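Local coordinates for protein aminomethyltransferase (Bartonella henselae, PDB 3GIR) that belongs to the aminomethyltransferase (T-protein) family, in which a larger N-terminal family domain is followed by a C-terminal barrel domain, at residues I126-I131 / C261-D266; L254-G259 / V351-V356; V311-Q316 / L378-L383; Q319-G324 / G336-G341. One frame throughout, in Å; residues are numbered along the deposited sequence. Where two conformers were deposited one is given.

Interaction 1 of 4, residues I126-I131 / C261-D266; sequences ILDDLI and CLHGND
H263 reaches from the loop after helix 248-257 to I126 and D128, at a corner where the chain enters the five-stranded antiparallel sheet of the N-terminal family domain. Its NE2 gives a nearly straight hydrogen bond to I126 O (2.8 Å, 176° at the hydrogen). The acceptor lies in the imidazole plane, although the ring nitrogen sits above the plane of the I126 carbonyl. The ring reaches this carbonyl because CG is anti to the backbone N of H263 (chi1 -166°). D128 CA covers one ring face as a CH-pi contact, 4.0 Å from the centroid, while I126 CG2 touches H263 CD2 at 3.8 Å. One water accepts the H263 backbone N-H (2.9 Å) and lies 2.8 Å from D129 OD1; a second sits between D129 OD2 and C261 O. Beyond this shell, D128 OD2 takes the backbone N-H of the loop residue N145, and D129 OD2 bonds to the hydroxyl of Y116 on strand 114-120. The loop is shaped by D266, whose carboxylate also forms a salt bridge with R255: D266 OD2 uses its anti lone pair to receive L262 N at 2.8 Å.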
loop_
_atom_site.group_PDB
_atom_site.type_symbol
_atom_site.label_atom_id
_atom_site.label_comp_id
_atom_site.label_asym_id
_atom_site.label_seq_id
_atom_site.Cartn_x
_atom_site.Cartn_y
_atom_site.Cartn_z
ATOM N N ILE A 126 13.817 3.365 2.757
ATOM C CA ILE A 126 12.403 3.613 3.016
ATOM C C ILE A 126 11.992 2.998 4.332
ATOM O O ILE A 126 11.826 1.771 4.476
ATOM C CB ILE A 126 11.528 3.108 1.855
ATOM C CG1 ILE A 126 11.812 3.866 0.553
ATOM C CG2 ILE A 126 9.967 3.298 2.184
ATOM C CD1 ILE A 126 11.247 3.183 -0.691
ATOM N N LEU A 127 11.801 3.840 5.364
ATOM C CA LEU A 127 11.307 3.351 6.662
ATOM C C LEU A 127 9.841 2.859 6.557
ATOM O O LEU A 127 9.464 1.911 7.233
ATOM C CB LEU A 127 11.348 4.490 7.704
ATOM C CG LEU A 127 12.806 4.943 7.988
ATOM C CD1 LEU A 127 12.893 6.288 8.790
ATOM C CD2 LEU A 127 13.489 3.789 8.817
ATOM N N ASP A 128 9.043 3.541 5.752
ATOM C CA ASP A 128 7.634 3.201 5.499
ATOM C C ASP A 128 7.164 3.987 4.318
ATOM O O ASP A 128 7.617 5.105 4.077
ATOM C CB ASP A 128 6.717 3.472 6.700
ATOM C CG ASP A 128 5.443 2.574 6.701
ATOM O OD1 ASP A 128 5.413 1.656 5.843
ATOM O OD2 ASP A 128 4.476 2.923 7.444
ATOM N N ASP A 129 6.235 3.413 3.575
ATOM C CA ASP A 129 5.518 4.217 2.577
ATOM C C ASP A 129 4.189 4.645 3.173
ATOM O O ASP A 129 3.682 3.983 4.105
ATOM C CB ASP A 129 5.417 3.571 1.196
ATOM C CG ASP A 129 4.753 2.280 1.130
ATOM O OD1 ASP A 129 4.499 1.562 2.142
ATOM O OD2 ASP A 129 4.492 1.915 -0.089
ATOM N N LEU A 130 3.708 5.812 2.723
ATOM C CA LEU A 130 2.618 6.484 3.460
ATOM C C LEU A 130 1.743 7.170 2.442
ATOM O O LEU A 130 2.220 7.498 1.391
ATOM C CB LEU A 130 3.267 7.566 4.396
ATOM C CG LEU A 130 4.262 7.234 5.489
ATOM C CD1 LEU A 130 5.039 8.420 6.123
ATOM C CD2 LEU A 130 3.556 6.473 6.626
ATOM N N ILE A 131 0.494 7.497 2.792
ATOM C CA ILE A 131 -0.315 8.415 2.047
ATOM C C ILE A 131 -0.596 9.601 2.955
ATOM O O ILE A 131 -1.056 9.454 4.122
ATOM C CB ILE A 131 -1.671 7.848 1.573
ATOM C CG1 ILE A 131 -1.484 6.493 0.895
ATOM C CG2 ILE A 131 -2.430 8.883 0.770
ATOM C CD1 ILE A 131 -0.699 6.611 -0.377
ATOM N N CYS A 261 3.585 -1.892 -4.303
ATOM C CA CYS A 261 4.563 -2.417 -3.311
ATOM C C CYS A 261 3.955 -2.731 -1.970
ATOM O O CYS A 261 3.016 -2.043 -1.500
ATOM C CB CYS A 261 5.666 -1.424 -3.060
ATOM S SG CYS A 261 6.773 -1.268 -4.482
ATOM N N LEU A 262 4.540 -3.726 -1.303
ATOM C CA LEU A 262 4.213 -4.030 0.081
ATOM C C LEU A 262 5.470 -3.776 0.919
ATOM O O LEU A 262 6.500 -4.469 0.759
ATOM C CB LEU A 262 3.649 -5.443 0.240
ATOM C CG LEU A 262 3.548 -5.876 1.707
ATOM C CD1 LEU A 262 2.473 -4.982 2.332
ATOM C CD2 LEU A 262 3.208 -7.361 1.800
ATOM N N HIS A 263 5.413 -2.829 1.864
ATOM C CA HIS A 263 6.563 -2.589 2.672
ATOM C C HIS A 263 6.820 -3.781 3.580
ATOM O O HIS A 263 5.912 -4.425 4.105
ATOM C CB HIS A 263 6.408 -1.307 3.493
ATOM C CG HIS A 263 7.687 -0.828 4.089
ATOM N ND1 HIS A 263 8.195 -1.378 5.236
ATOM C CD2 HIS A 263 8.601 0.083 3.664
ATOM C CE1 HIS A 263 9.352 -0.810 5.519
ATOM N NE2 HIS A 263 9.627 0.081 4.586
ATOM N N GLY A 264 8.102 -4.142 3.659
ATOM C CA GLY A 264 8.535 -5.374 4.346
ATOM C C GLY A 264 8.788 -6.530 3.394
ATOM O O GLY A 264 9.451 -7.509 3.752
ATOM N N ASN A 265 8.285 -6.403 2.168
ATOM C CA ASN A 265 8.524 -7.357 1.078
ATOM C C ASN A 265 9.315 -6.664 -0.007
ATOM O O ASN A 265 10.535 -6.851 -0.149
ATOM C CB ASN A 265 7.229 -7.873 0.461
ATOM C CG ASN A 265 6.592 -9.018 1.250
ATOM O OD1 ASN A 265 6.594 -9.015 2.492
ATOM N ND2 ASN A 265 5.983 -9.954 0.542
ATOM N N ASP A 266 8.638 -5.802 -0.740
ATOM C CA ASP A 266 9.229 -5.169 -1.905
ATOM C C ASP A 266 10.025 -3.924 -1.673
ATOM O O ASP A 266 10.744 -3.495 -2.555
ATOM C CB ASP A 266 8.123 -4.835 -2.888
ATOM C CG ASP A 266 7.141 -5.972 -3.030
ATOM O OD1 ASP A 266 7.526 -7.117 -3.422
ATOM O OD2 ASP A 266 5.963 -5.720 -2.675
HETATM O O HOH W 1 3.319 -0.883 1.634
HETATM O O HOH W 2 2.647 0.642 -1.235
#

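Interaction 2 of 4, residues L254-G259 / V351-V356; sequences LRLEAG and VAMGYV
L256, on the last turn of helix 248-257, lies over strand 349-356 with its CA 7.0 Å from that of A352, and the helix closes just beyond in a Schellman motif, where G259 takes a positive phi of 73° and returns its N-H to L256 O. A helix of the N-terminal family domain is thereby set on a strand of the C-terminal barrel domain through a few apolar branches. L256 carries most of the contact. With CG anti to the backbone N (chi1 -180°), its isobutyl group reaches down to the strand and lies between V351 and M353. L256 CG meets V351 CG2 at 3.8 Å, and on the other flank L256 CD1 rests 3.7 Å from M353 CG; both neighbours run past the leucine in the opposite sense. V351 and M353, alternate residues of the strand, both turn toward the helix, while A352 between them turns away. M353 was modelled in two conformers; in one, its bent end brings CE near R255 NH1 and SD near G259 O, so these two contacts are less certain. The R255 guanidinium, with L256 CB over one face, finds its ionic partners beyond the segments in D266 and D252, and it also bonds to S340 and to L260 O. The direct contact is therefore van der Waals in character, its fit set by shape, whereas the buried arginine charge is met by D252 of the same helix and by D266 of the following loop, not by strand 349-356.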
loop_
_atom_site.group_PDB
_atom_site.type_symbol
_atom_site.label_atom_id
_atom_site.label_comp_id
_atom_site.label_asym_id
_atom_site.label_seq_id
_atom_site.Cartn_x
_atom_site.Cartn_y
_atom_site.Cartn_z
ATOM N N LEU A 254 -4.491 -9.102 -5.359
ATOM C CA LEU A 254 -4.953 -7.900 -6.036
ATOM C C LEU A 254 -3.868 -6.867 -6.181
ATOM O O LEU A 254 -3.700 -6.268 -7.294
ATOM C CB LEU A 254 -6.202 -7.304 -5.372
ATOM C CG LEU A 254 -7.473 -8.136 -5.455
ATOM C CD1 LEU A 254 -8.396 -7.712 -4.301
ATOM C CD2 LEU A 254 -8.229 -8.005 -6.821
ATOM N N ARG A 255 -3.235 -6.495 -5.076
ATOM C CA ARG A 255 -2.226 -5.493 -5.115
ATOM C C ARG A 255 -1.040 -5.889 -5.989
ATOM O O ARG A 255 -0.451 -5.022 -6.646
ATOM C CB ARG A 255 -1.789 -5.064 -3.707
ATOM C CG ARG A 255 -0.977 -6.103 -2.909
ATOM C CD ARG A 255 0.455 -5.892 -3.163
ATOM N NE ARG A 255 1.208 -6.989 -2.571
ATOM C CZ ARG A 255 2.529 -7.171 -2.662
ATOM N NH1 ARG A 255 3.327 -6.341 -3.292
ATOM N NH2 ARG A 255 3.041 -8.233 -2.029
ATOM N N LEU A 256 -0.670 -7.150 -5.955
ATOM C CA LEU A 256 0.468 -7.626 -6.742
ATOM C C LEU A 256 0.182 -7.588 -8.233
ATOM O O LEU A 256 0.996 -7.075 -9.015
ATOM C CB LEU A 256 0.876 -9.012 -6.233
ATOM C CG LEU A 256 2.060 -9.731 -6.901
ATOM C CD1 LEU A 256 3.247 -8.753 -7.053
ATOM C CD2 LEU A 256 2.369 -11.061 -6.172
ATOM N N GLU A 257 -1.004 -7.997 -8.641
ATOM C CA GLU A 257 -1.485 -7.750 -10.064
ATOM C C GLU A 257 -1.403 -6.280 -10.476
ATOM O O GLU A 257 -1.104 -5.943 -11.609
ATOM C CB GLU A 257 -2.898 -8.274 -10.258
ATOM C CG GLU A 257 -3.000 -9.722 -10.419
ATOM C CD GLU A 257 -4.406 -10.169 -10.733
ATOM O OE1 GLU A 257 -5.332 -9.342 -10.540
ATOM O OE2 GLU A 257 -4.607 -11.337 -11.142
ATOM N N ALA A 258 -1.761 -5.378 -9.552
ATOM C CA ALA A 258 -1.749 -3.918 -9.755
ATOM C C ALA A 258 -0.352 -3.273 -9.719
ATOM O O ALA A 258 -0.232 -2.090 -9.888
ATOM C CB ALA A 258 -2.706 -3.169 -8.765
ATOM N N GLY A 259 0.659 -4.058 -9.456
ATOM C CA GLY A 259 2.009 -3.595 -9.364
ATOM C C GLY A 259 2.396 -2.789 -8.148
ATOM O O GLY A 259 3.383 -1.994 -8.187
ATOM N N VAL A 351 2.152 -14.339 -10.784
ATOM C CA VAL A 351 2.660 -12.989 -10.822
ATOM C C VAL A 351 3.659 -12.874 -9.688
ATOM O O VAL A 351 3.601 -13.617 -8.691
ATOM C CB VAL A 351 1.517 -11.969 -10.718
ATOM C CG1 VAL A 351 0.576 -12.218 -11.936
ATOM C CG2 VAL A 351 0.687 -12.153 -9.454
ATOM N N ALA A 352 4.680 -12.070 -9.869
ATOM C CA ALA A 352 5.645 -11.792 -8.875
ATOM C C ALA A 352 6.368 -10.479 -9.080
ATOM O O ALA A 352 6.219 -9.829 -10.124
ATOM C CB ALA A 352 6.744 -12.969 -8.979
ATOM N N MET A 353 7.110 -10.061 -8.045
ATOM C CA MET A 353 7.972 -8.881 -8.139
ATOM C C MET A 353 9.234 -9.224 -7.401
ATOM O O MET A 353 9.262 -10.099 -6.541
ATOM C CB MET A 353 7.346 -7.608 -7.545
ATOM C CG MET A 353 6.278 -7.024 -8.369
ATOM S SD MET A 353 5.771 -5.362 -7.816
ATOM C CE MET A 353 5.997 -5.513 -6.058
ATOM N N GLY A 354 10.330 -8.547 -7.750
ATOM C CA GLY A 354 11.574 -8.870 -7.058
ATOM C C GLY A 354 12.658 -7.906 -7.482
ATOM O O GLY A 354 12.371 -6.890 -8.168
ATOM N N TYR A 355 13.876 -8.198 -7.107
ATOM C CA TYR A 355 15.063 -7.396 -7.380
ATOM C C TYR A 355 16.023 -8.148 -8.222
ATOM O O TYR A 355 16.331 -9.291 -7.943
ATOM C CB TYR A 355 15.773 -6.894 -6.121
ATOM C CG TYR A 355 15.020 -5.728 -5.479
ATOM C CD1 TYR A 355 15.303 -4.412 -5.802
ATOM C CD2 TYR A 355 13.974 -5.967 -4.598
ATOM C CE1 TYR A 355 14.616 -3.376 -5.260
ATOM C CE2 TYR A 355 13.269 -4.880 -4.044
ATOM C CZ TYR A 355 13.592 -3.610 -4.398
ATOM O OH TYR A 355 12.873 -2.495 -3.903
ATOM N N VAL A 356 16.545 -7.457 -9.240
ATOM C CA VAL A 356 17.624 -7.957 -10.115
ATOM C C VAL A 356 18.617 -6.787 -10.269
ATOM O O VAL A 356 18.281 -5.617 -10.122
ATOM C CB VAL A 356 17.091 -8.480 -11.448
ATOM C CG1 VAL A 356 16.145 -9.703 -11.266
ATOM C CG2 VAL A 356 16.449 -7.331 -12.303
#

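Interaction 3 of 4, residues V311-Q316 / L378-L383; sequences VGLKPQ and LSVHSL
K314 and S379 form an antiparallel hydrogen-bonded pair: K314 N donates to S379 O at 2.8 Å, and S379 N returns a bond to K314 O at 3.0 Å. Further along, H381 N donates to G312 O. Weaker CA-H...O contacts fill the alternate positions, such as that from L313 CA to S379 O at 3.4 Å, in the non-hydrogen-bonded pair L313-V380. Beside G312, a water accepts from G312 N and donates to H381 O.

Strands 309-315 and 374-381, neighbours in the six-stranded antiparallel sheet of the C-terminal barrel domain, cross with 144° between their directions. The apolar side chains L313, P315, L378 and V380 share one face. L378 CD2 lies 4.0 Å from L313 CB and also touches the P315 ring, and I321, L327 and V367 pack nearby on this layer. At the far end L383 CG settles 3.8 Å from G312 CA, a close approach that the lack of a side chain on G312 permits.

K314 and S379 point to the opposite face. The extended K314 chain, its CG anti to the backbone N (chi1 -178°), passes the neighbouring H381 ring, with K314 CD 3.8 Å from H381 CD2. H381 ND1 donates in plane to a lone pair of S382 O at 2.7 Å, which fixes the ring's rotation, and F385 stacks on it. H381 NE2 bonds a water 2.8 Å away that K314 NZ meets only weakly.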
loop_
_atom_site.group_PDB
_atom_site.type_symbol
_atom_site.label_atom_id
_atom_site.label_comp_id
_atom_site.label_asym_id
_atom_site.label_seq_id
_atom_site.Cartn_x
_atom_site.Cartn_y
_atom_site.Cartn_z
ATOM N N VAL A 311 11.581 -5.074 -10.116
ATOM C CA VAL A 311 10.967 -5.451 -11.319
ATOM C C VAL A 311 9.792 -6.409 -11.142
ATOM O O VAL A 311 9.744 -7.217 -10.189
ATOM C CB VAL A 311 12.010 -6.063 -12.367
ATOM C CG1 VAL A 311 13.116 -5.050 -12.730
ATOM C CG2 VAL A 311 12.576 -7.379 -11.865
ATOM N N GLY A 312 8.875 -6.349 -12.116
ATOM C CA GLY A 312 7.911 -7.402 -12.260
ATOM C C GLY A 312 8.556 -8.649 -12.775
ATOM O O GLY A 312 9.509 -8.559 -13.581
ATOM N N LEU A 313 8.041 -9.812 -12.390
ATOM C CA LEU A 313 8.544 -11.101 -12.828
ATOM C C LEU A 313 7.398 -12.016 -13.187
ATOM O O LEU A 313 6.461 -12.160 -12.415
ATOM C CB LEU A 313 9.396 -11.758 -11.687
ATOM C CG LEU A 313 10.662 -11.014 -11.320
ATOM C CD1 LEU A 313 11.218 -11.503 -9.906
ATOM C CD2 LEU A 313 11.750 -11.130 -12.391
ATOM N N LYS A 314 7.503 -12.687 -14.326
ATOM C CA LYS A 314 6.501 -13.657 -14.769
ATOM C C LYS A 314 7.096 -15.032 -14.795
ATOM O O LYS A 314 7.884 -15.380 -15.638
ATOM C CB LYS A 314 5.913 -13.266 -16.141
ATOM C CG LYS A 314 4.855 -14.163 -16.635
ATOM C CD LYS A 314 4.371 -13.834 -18.097
ATOM C CE LYS A 314 3.399 -14.922 -18.596
ATOM N NZ LYS A 314 2.723 -14.504 -19.903
ATOM N N PRO A 315 6.744 -15.876 -13.808
ATOM C CA PRO A 315 7.205 -17.265 -13.804
ATOM C C PRO A 315 6.713 -18.012 -15.039
ATOM O O PRO A 315 5.579 -17.801 -15.449
ATOM C CB PRO A 315 6.543 -17.816 -12.523
ATOM C CG PRO A 315 6.340 -16.723 -11.707
ATOM C CD PRO A 315 5.893 -15.592 -12.627
ATOM N N GLN A 316 7.587 -18.806 -15.635
ATOM C CA GLN A 316 7.235 -19.624 -16.840
ATOM C C GLN A 316 6.843 -20.982 -16.339
ATOM O O GLN A 316 7.563 -21.976 -16.478
ATOM C CB GLN A 316 8.426 -19.713 -17.757
ATOM C CG GLN A 316 8.809 -18.359 -18.294
ATOM C CD GLN A 316 9.983 -18.399 -19.310
ATOM O OE1 GLN A 316 10.439 -19.473 -19.805
ATOM N NE2 GLN A 316 10.478 -17.215 -19.596
ATOM N N LEU A 378 12.009 -17.402 -15.112
ATOM C CA LEU A 378 11.052 -16.279 -14.989
ATOM C C LEU A 378 11.488 -15.223 -16.032
ATOM O O LEU A 378 12.674 -15.144 -16.335
ATOM C CB LEU A 378 11.157 -15.563 -13.662
ATOM C CG LEU A 378 10.942 -16.446 -12.406
ATOM C CD1 LEU A 378 12.235 -17.217 -11.967
ATOM C CD2 LEU A 378 10.336 -15.638 -11.290
ATOM N N SER A 379 10.575 -14.397 -16.529
ATOM C CA SER A 379 11.023 -13.294 -17.344
ATOM C C SER A 379 10.650 -11.979 -16.668
ATOM O O SER A 379 9.566 -11.824 -16.041
ATOM C CB SER A 379 10.402 -13.410 -18.754
ATOM O OG SER A 379 8.976 -13.406 -18.686
ATOM N N VAL A 380 11.522 -11.014 -16.812
ATOM C CA VAL A 380 11.249 -9.699 -16.290
ATOM C C VAL A 380 10.067 -9.141 -17.085
ATOM O O VAL A 380 9.980 -9.298 -18.282
ATOM C CB VAL A 380 12.474 -8.769 -16.439
ATOM C CG1 VAL A 380 12.089 -7.281 -16.159
ATOM C CG2 VAL A 380 13.675 -9.284 -15.587
ATOM N N HIS A 381 9.086 -8.567 -16.393
ATOM C CA HIS A 381 7.767 -8.273 -16.945
ATOM C C HIS A 381 7.372 -6.867 -16.518
ATOM O O HIS A 381 7.633 -6.421 -15.408
ATOM C CB HIS A 381 6.712 -9.284 -16.500
ATOM C CG HIS A 381 5.417 -9.254 -17.259
ATOM N ND1 HIS A 381 4.436 -8.287 -17.062
ATOM C CD2 HIS A 381 4.923 -10.107 -18.177
ATOM C CE1 HIS A 381 3.415 -8.546 -17.866
ATOM N NE2 HIS A 381 3.682 -9.638 -18.554
ATOM N N SER A 382 6.689 -6.155 -17.443
ATOM C CA SER A 382 6.109 -4.858 -17.117
ATOM C C SER A 382 5.091 -4.920 -15.973
ATOM O O SER A 382 4.447 -5.938 -15.794
ATOM C CB SER A 382 5.429 -4.243 -18.370
ATOM O OG SER A 382 4.404 -5.068 -18.824
ATOM N N LEU A 383 4.995 -3.818 -15.248
ATOM C CA LEU A 383 3.947 -3.657 -14.230
ATOM C C LEU A 383 3.076 -2.477 -14.633
ATOM O O LEU A 383 3.590 -1.540 -15.260
ATOM C CB LEU A 383 4.591 -3.415 -12.905
ATOM C CG LEU A 383 5.426 -4.563 -12.297
ATOM C CD1 LEU A 383 6.184 -4.010 -11.063
ATOM C CD2 LEU A 383 4.504 -5.773 -12.026
HETATM O O HOH W 3 9.517 -4.586 -14.476
HETATM O O HOH W 4 2.242 -11.221 -20.288
#

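Interaction 4 of 4, residues Q319-G324 / G336-G341; sequences QPIRAG and GVVTSG
G324 and V338 make the direct hydrogen bond of this contact, G324 N to V338 O at 2.8 Å and 166°, joining the loop before strand 326-328 to strand 334-344 of the C-terminal barrel domain. The close-packed part lies around it. A323 CB presses 3.3 Å from T339 O, and V338 CG1, anti to its own backbone N (chi1 174°), comes within 3.5 Å of R322 O. On the inner side V338 CG2 meets I321 CG2 at 4.1 Å, the two side chains crossing at about a right angle; I321 continues inward onto P315 and L378. G341 has no side chain, which lets its CA approach I321 O to 3.4 Å in a CA-H...O contact with an angle of 155° at the hydrogen. A classic beta bulge at T339 and S340, both facing M353, lies within the strand. Their side chains leave the backbone away from the loop, and both hydroxyls bond to D266.

The solvent side is looser and bridged by water. R322 is exposed, bent along its chain and in touch with a crystal neighbour, so its pose may owe something to the lattice. There a single water accepts from R322 NE and A323 N, both at 3.0 Å, and donates to G341 O at 2.9 Å. Chemically, one backbone bond and a water bridge join 319-324 to 336-341, with the methyl groups of I321 and V338 packed beneath, while the strand's hydroxyls are engaged by D266, and S340 also by R255.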
loop_
_atom_site.group_PDB
_atom_site.type_symbol
_atom_site.label_atom_id
_atom_site.label_comp_id
_atom_site.label_asym_id
_atom_site.label_seq_id
_atom_site.Cartn_x
_atom_site.Cartn_y
_atom_site.Cartn_z
ATOM N N GLN A 319 2.699 -22.958 -11.671
ATOM C CA GLN A 319 2.809 -22.921 -10.211
ATOM C C GLN A 319 3.512 -21.648 -9.689
ATOM O O GLN A 319 4.579 -21.299 -10.162
ATOM C CB GLN A 319 3.502 -24.191 -9.730
ATOM C CG GLN A 319 2.678 -25.443 -10.135
ATOM C CD GLN A 319 1.176 -25.379 -9.705
ATOM O OE1 GLN A 319 0.856 -25.064 -8.546
ATOM N NE2 GLN A 319 0.262 -25.676 -10.652
ATOM N N PRO A 320 2.877 -20.932 -8.739
ATOM C CA PRO A 320 3.557 -19.705 -8.269
ATOM C C PRO A 320 4.962 -19.932 -7.687
ATOM O O PRO A 320 5.237 -20.957 -7.071
ATOM C CB PRO A 320 2.618 -19.178 -7.172
ATOM C CG PRO A 320 1.264 -19.709 -7.544
ATOM C CD PRO A 320 1.467 -20.986 -8.277
ATOM N N ILE A 321 5.791 -18.910 -7.832
ATOM C CA ILE A 321 7.036 -18.784 -7.170
ATOM C C ILE A 321 6.783 -17.738 -6.110
ATOM O O ILE A 321 6.292 -16.664 -6.412
ATOM C CB ILE A 321 8.145 -18.300 -8.193
ATOM C CG1 ILE A 321 8.308 -19.374 -9.292
ATOM C CG2 ILE A 321 9.418 -18.022 -7.515
ATOM C CD1 ILE A 321 9.269 -19.009 -10.379
ATOM N N ARG A 322 7.171 -18.059 -4.875
ATOM C CA ARG A 322 6.900 -17.253 -3.698
ATOM C C ARG A 322 8.015 -16.338 -3.241
ATOM O O ARG A 322 9.184 -16.504 -3.565
ATOM C CB ARG A 322 6.569 -18.219 -2.516
ATOM C CG ARG A 322 5.487 -19.278 -2.854
ATOM C CD ARG A 322 4.192 -18.637 -3.240
ATOM N NE ARG A 322 3.622 -17.899 -2.116
ATOM C CZ ARG A 322 2.822 -18.401 -1.178
ATOM N NH1 ARG A 322 2.453 -19.677 -1.223
ATOM N NH2 ARG A 322 2.372 -17.598 -0.192
ATOM N N ALA A 323 7.641 -15.365 -2.411
ATOM C CA ALA A 323 8.586 -14.499 -1.754
ATOM C C ALA A 323 9.727 -15.305 -1.142
ATOM O O ALA A 323 9.490 -16.344 -0.473
ATOM C CB ALA A 323 7.813 -13.731 -0.682
ATOM N N GLY A 324 10.941 -14.820 -1.322
ATOM C CA GLY A 324 12.165 -15.431 -0.825
ATOM C C GLY A 324 12.901 -16.338 -1.805
ATOM O O GLY A 324 14.080 -16.660 -1.596
ATOM N N GLY A 336 19.719 -11.989 -7.354
ATOM C CA GLY A 336 18.614 -11.255 -6.747
ATOM C C GLY A 336 17.661 -12.159 -6.028
ATOM O O GLY A 336 18.039 -13.246 -5.633
ATOM N N VAL A 337 16.429 -11.717 -5.850
ATOM C CA VAL A 337 15.463 -12.416 -4.998
ATOM C C VAL A 337 14.049 -12.005 -5.380
ATOM O O VAL A 337 13.833 -10.845 -5.803
ATOM C CB VAL A 337 15.722 -12.121 -3.502
ATOM C CG1 VAL A 337 15.426 -10.715 -3.145
ATOM C CG2 VAL A 337 15.012 -13.206 -2.629
ATOM N N VAL A 338 13.097 -12.932 -5.290
ATOM C CA VAL A 338 11.710 -12.644 -5.387
ATOM C C VAL A 338 11.230 -12.078 -4.075
ATOM O O VAL A 338 11.447 -12.691 -3.018
ATOM C CB VAL A 338 10.906 -13.909 -5.717
ATOM C CG1 VAL A 338 9.378 -13.718 -5.687
ATOM C CG2 VAL A 338 11.365 -14.492 -7.090
ATOM N N THR A 339 10.617 -10.919 -4.127
ATOM C CA THR A 339 10.083 -10.263 -2.917
ATOM C C THR A 339 8.609 -10.533 -2.681
ATOM O O THR A 339 8.152 -10.507 -1.515
ATOM C CB THR A 339 10.383 -8.808 -2.885
ATOM O OG1 THR A 339 9.910 -8.174 -4.086
ATOM C CG2 THR A 339 11.882 -8.545 -2.733
ATOM N N SER A 340 7.830 -10.754 -3.756
ATOM C CA SER A 340 6.399 -11.058 -3.652
ATOM C C SER A 340 6.028 -12.002 -4.778
ATOM O O SER A 340 6.579 -11.929 -5.876
ATOM C CB SER A 340 5.507 -9.825 -3.767
ATOM O OG SER A 340 5.716 -8.917 -2.730
ATOM N N GLY A 341 5.115 -12.908 -4.504
ATOM C CA GLY A 341 4.673 -13.824 -5.539
ATOM C C GLY A 341 3.420 -14.549 -5.180
ATOM O O GLY A 341 3.239 -14.901 -3.994
HETATM O O HOH W 5 4.811 -15.216 -1.541
#

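Overall arrangement
Interaction 1 joins two parts of the N-terminal family domain, interactions 3 and 4 lie within the C-terminal barrel domain, and interaction 2 bridges the two. Strands 334-344, 349-356, 309-315 and 374-381 stand side by side in one six-stranded sheet, so interactions 2, 3 and 4 are close, their centres about 8 to 11 Å apart. Interaction 1 lies about 13 Å from interaction 2, centre to centre. Its D266 links it to R255 of interaction 2 and to T339 and S340 of interaction 4; interaction 3 stays about 7 Å away at the nearest atoms. Along the chain interaction 1 closes before 3 and 4 open, whereas 2 alternates with both 1 and 3. Interaction 2 supplies apolar packing between the family domains, and D266 adds polar links beside it.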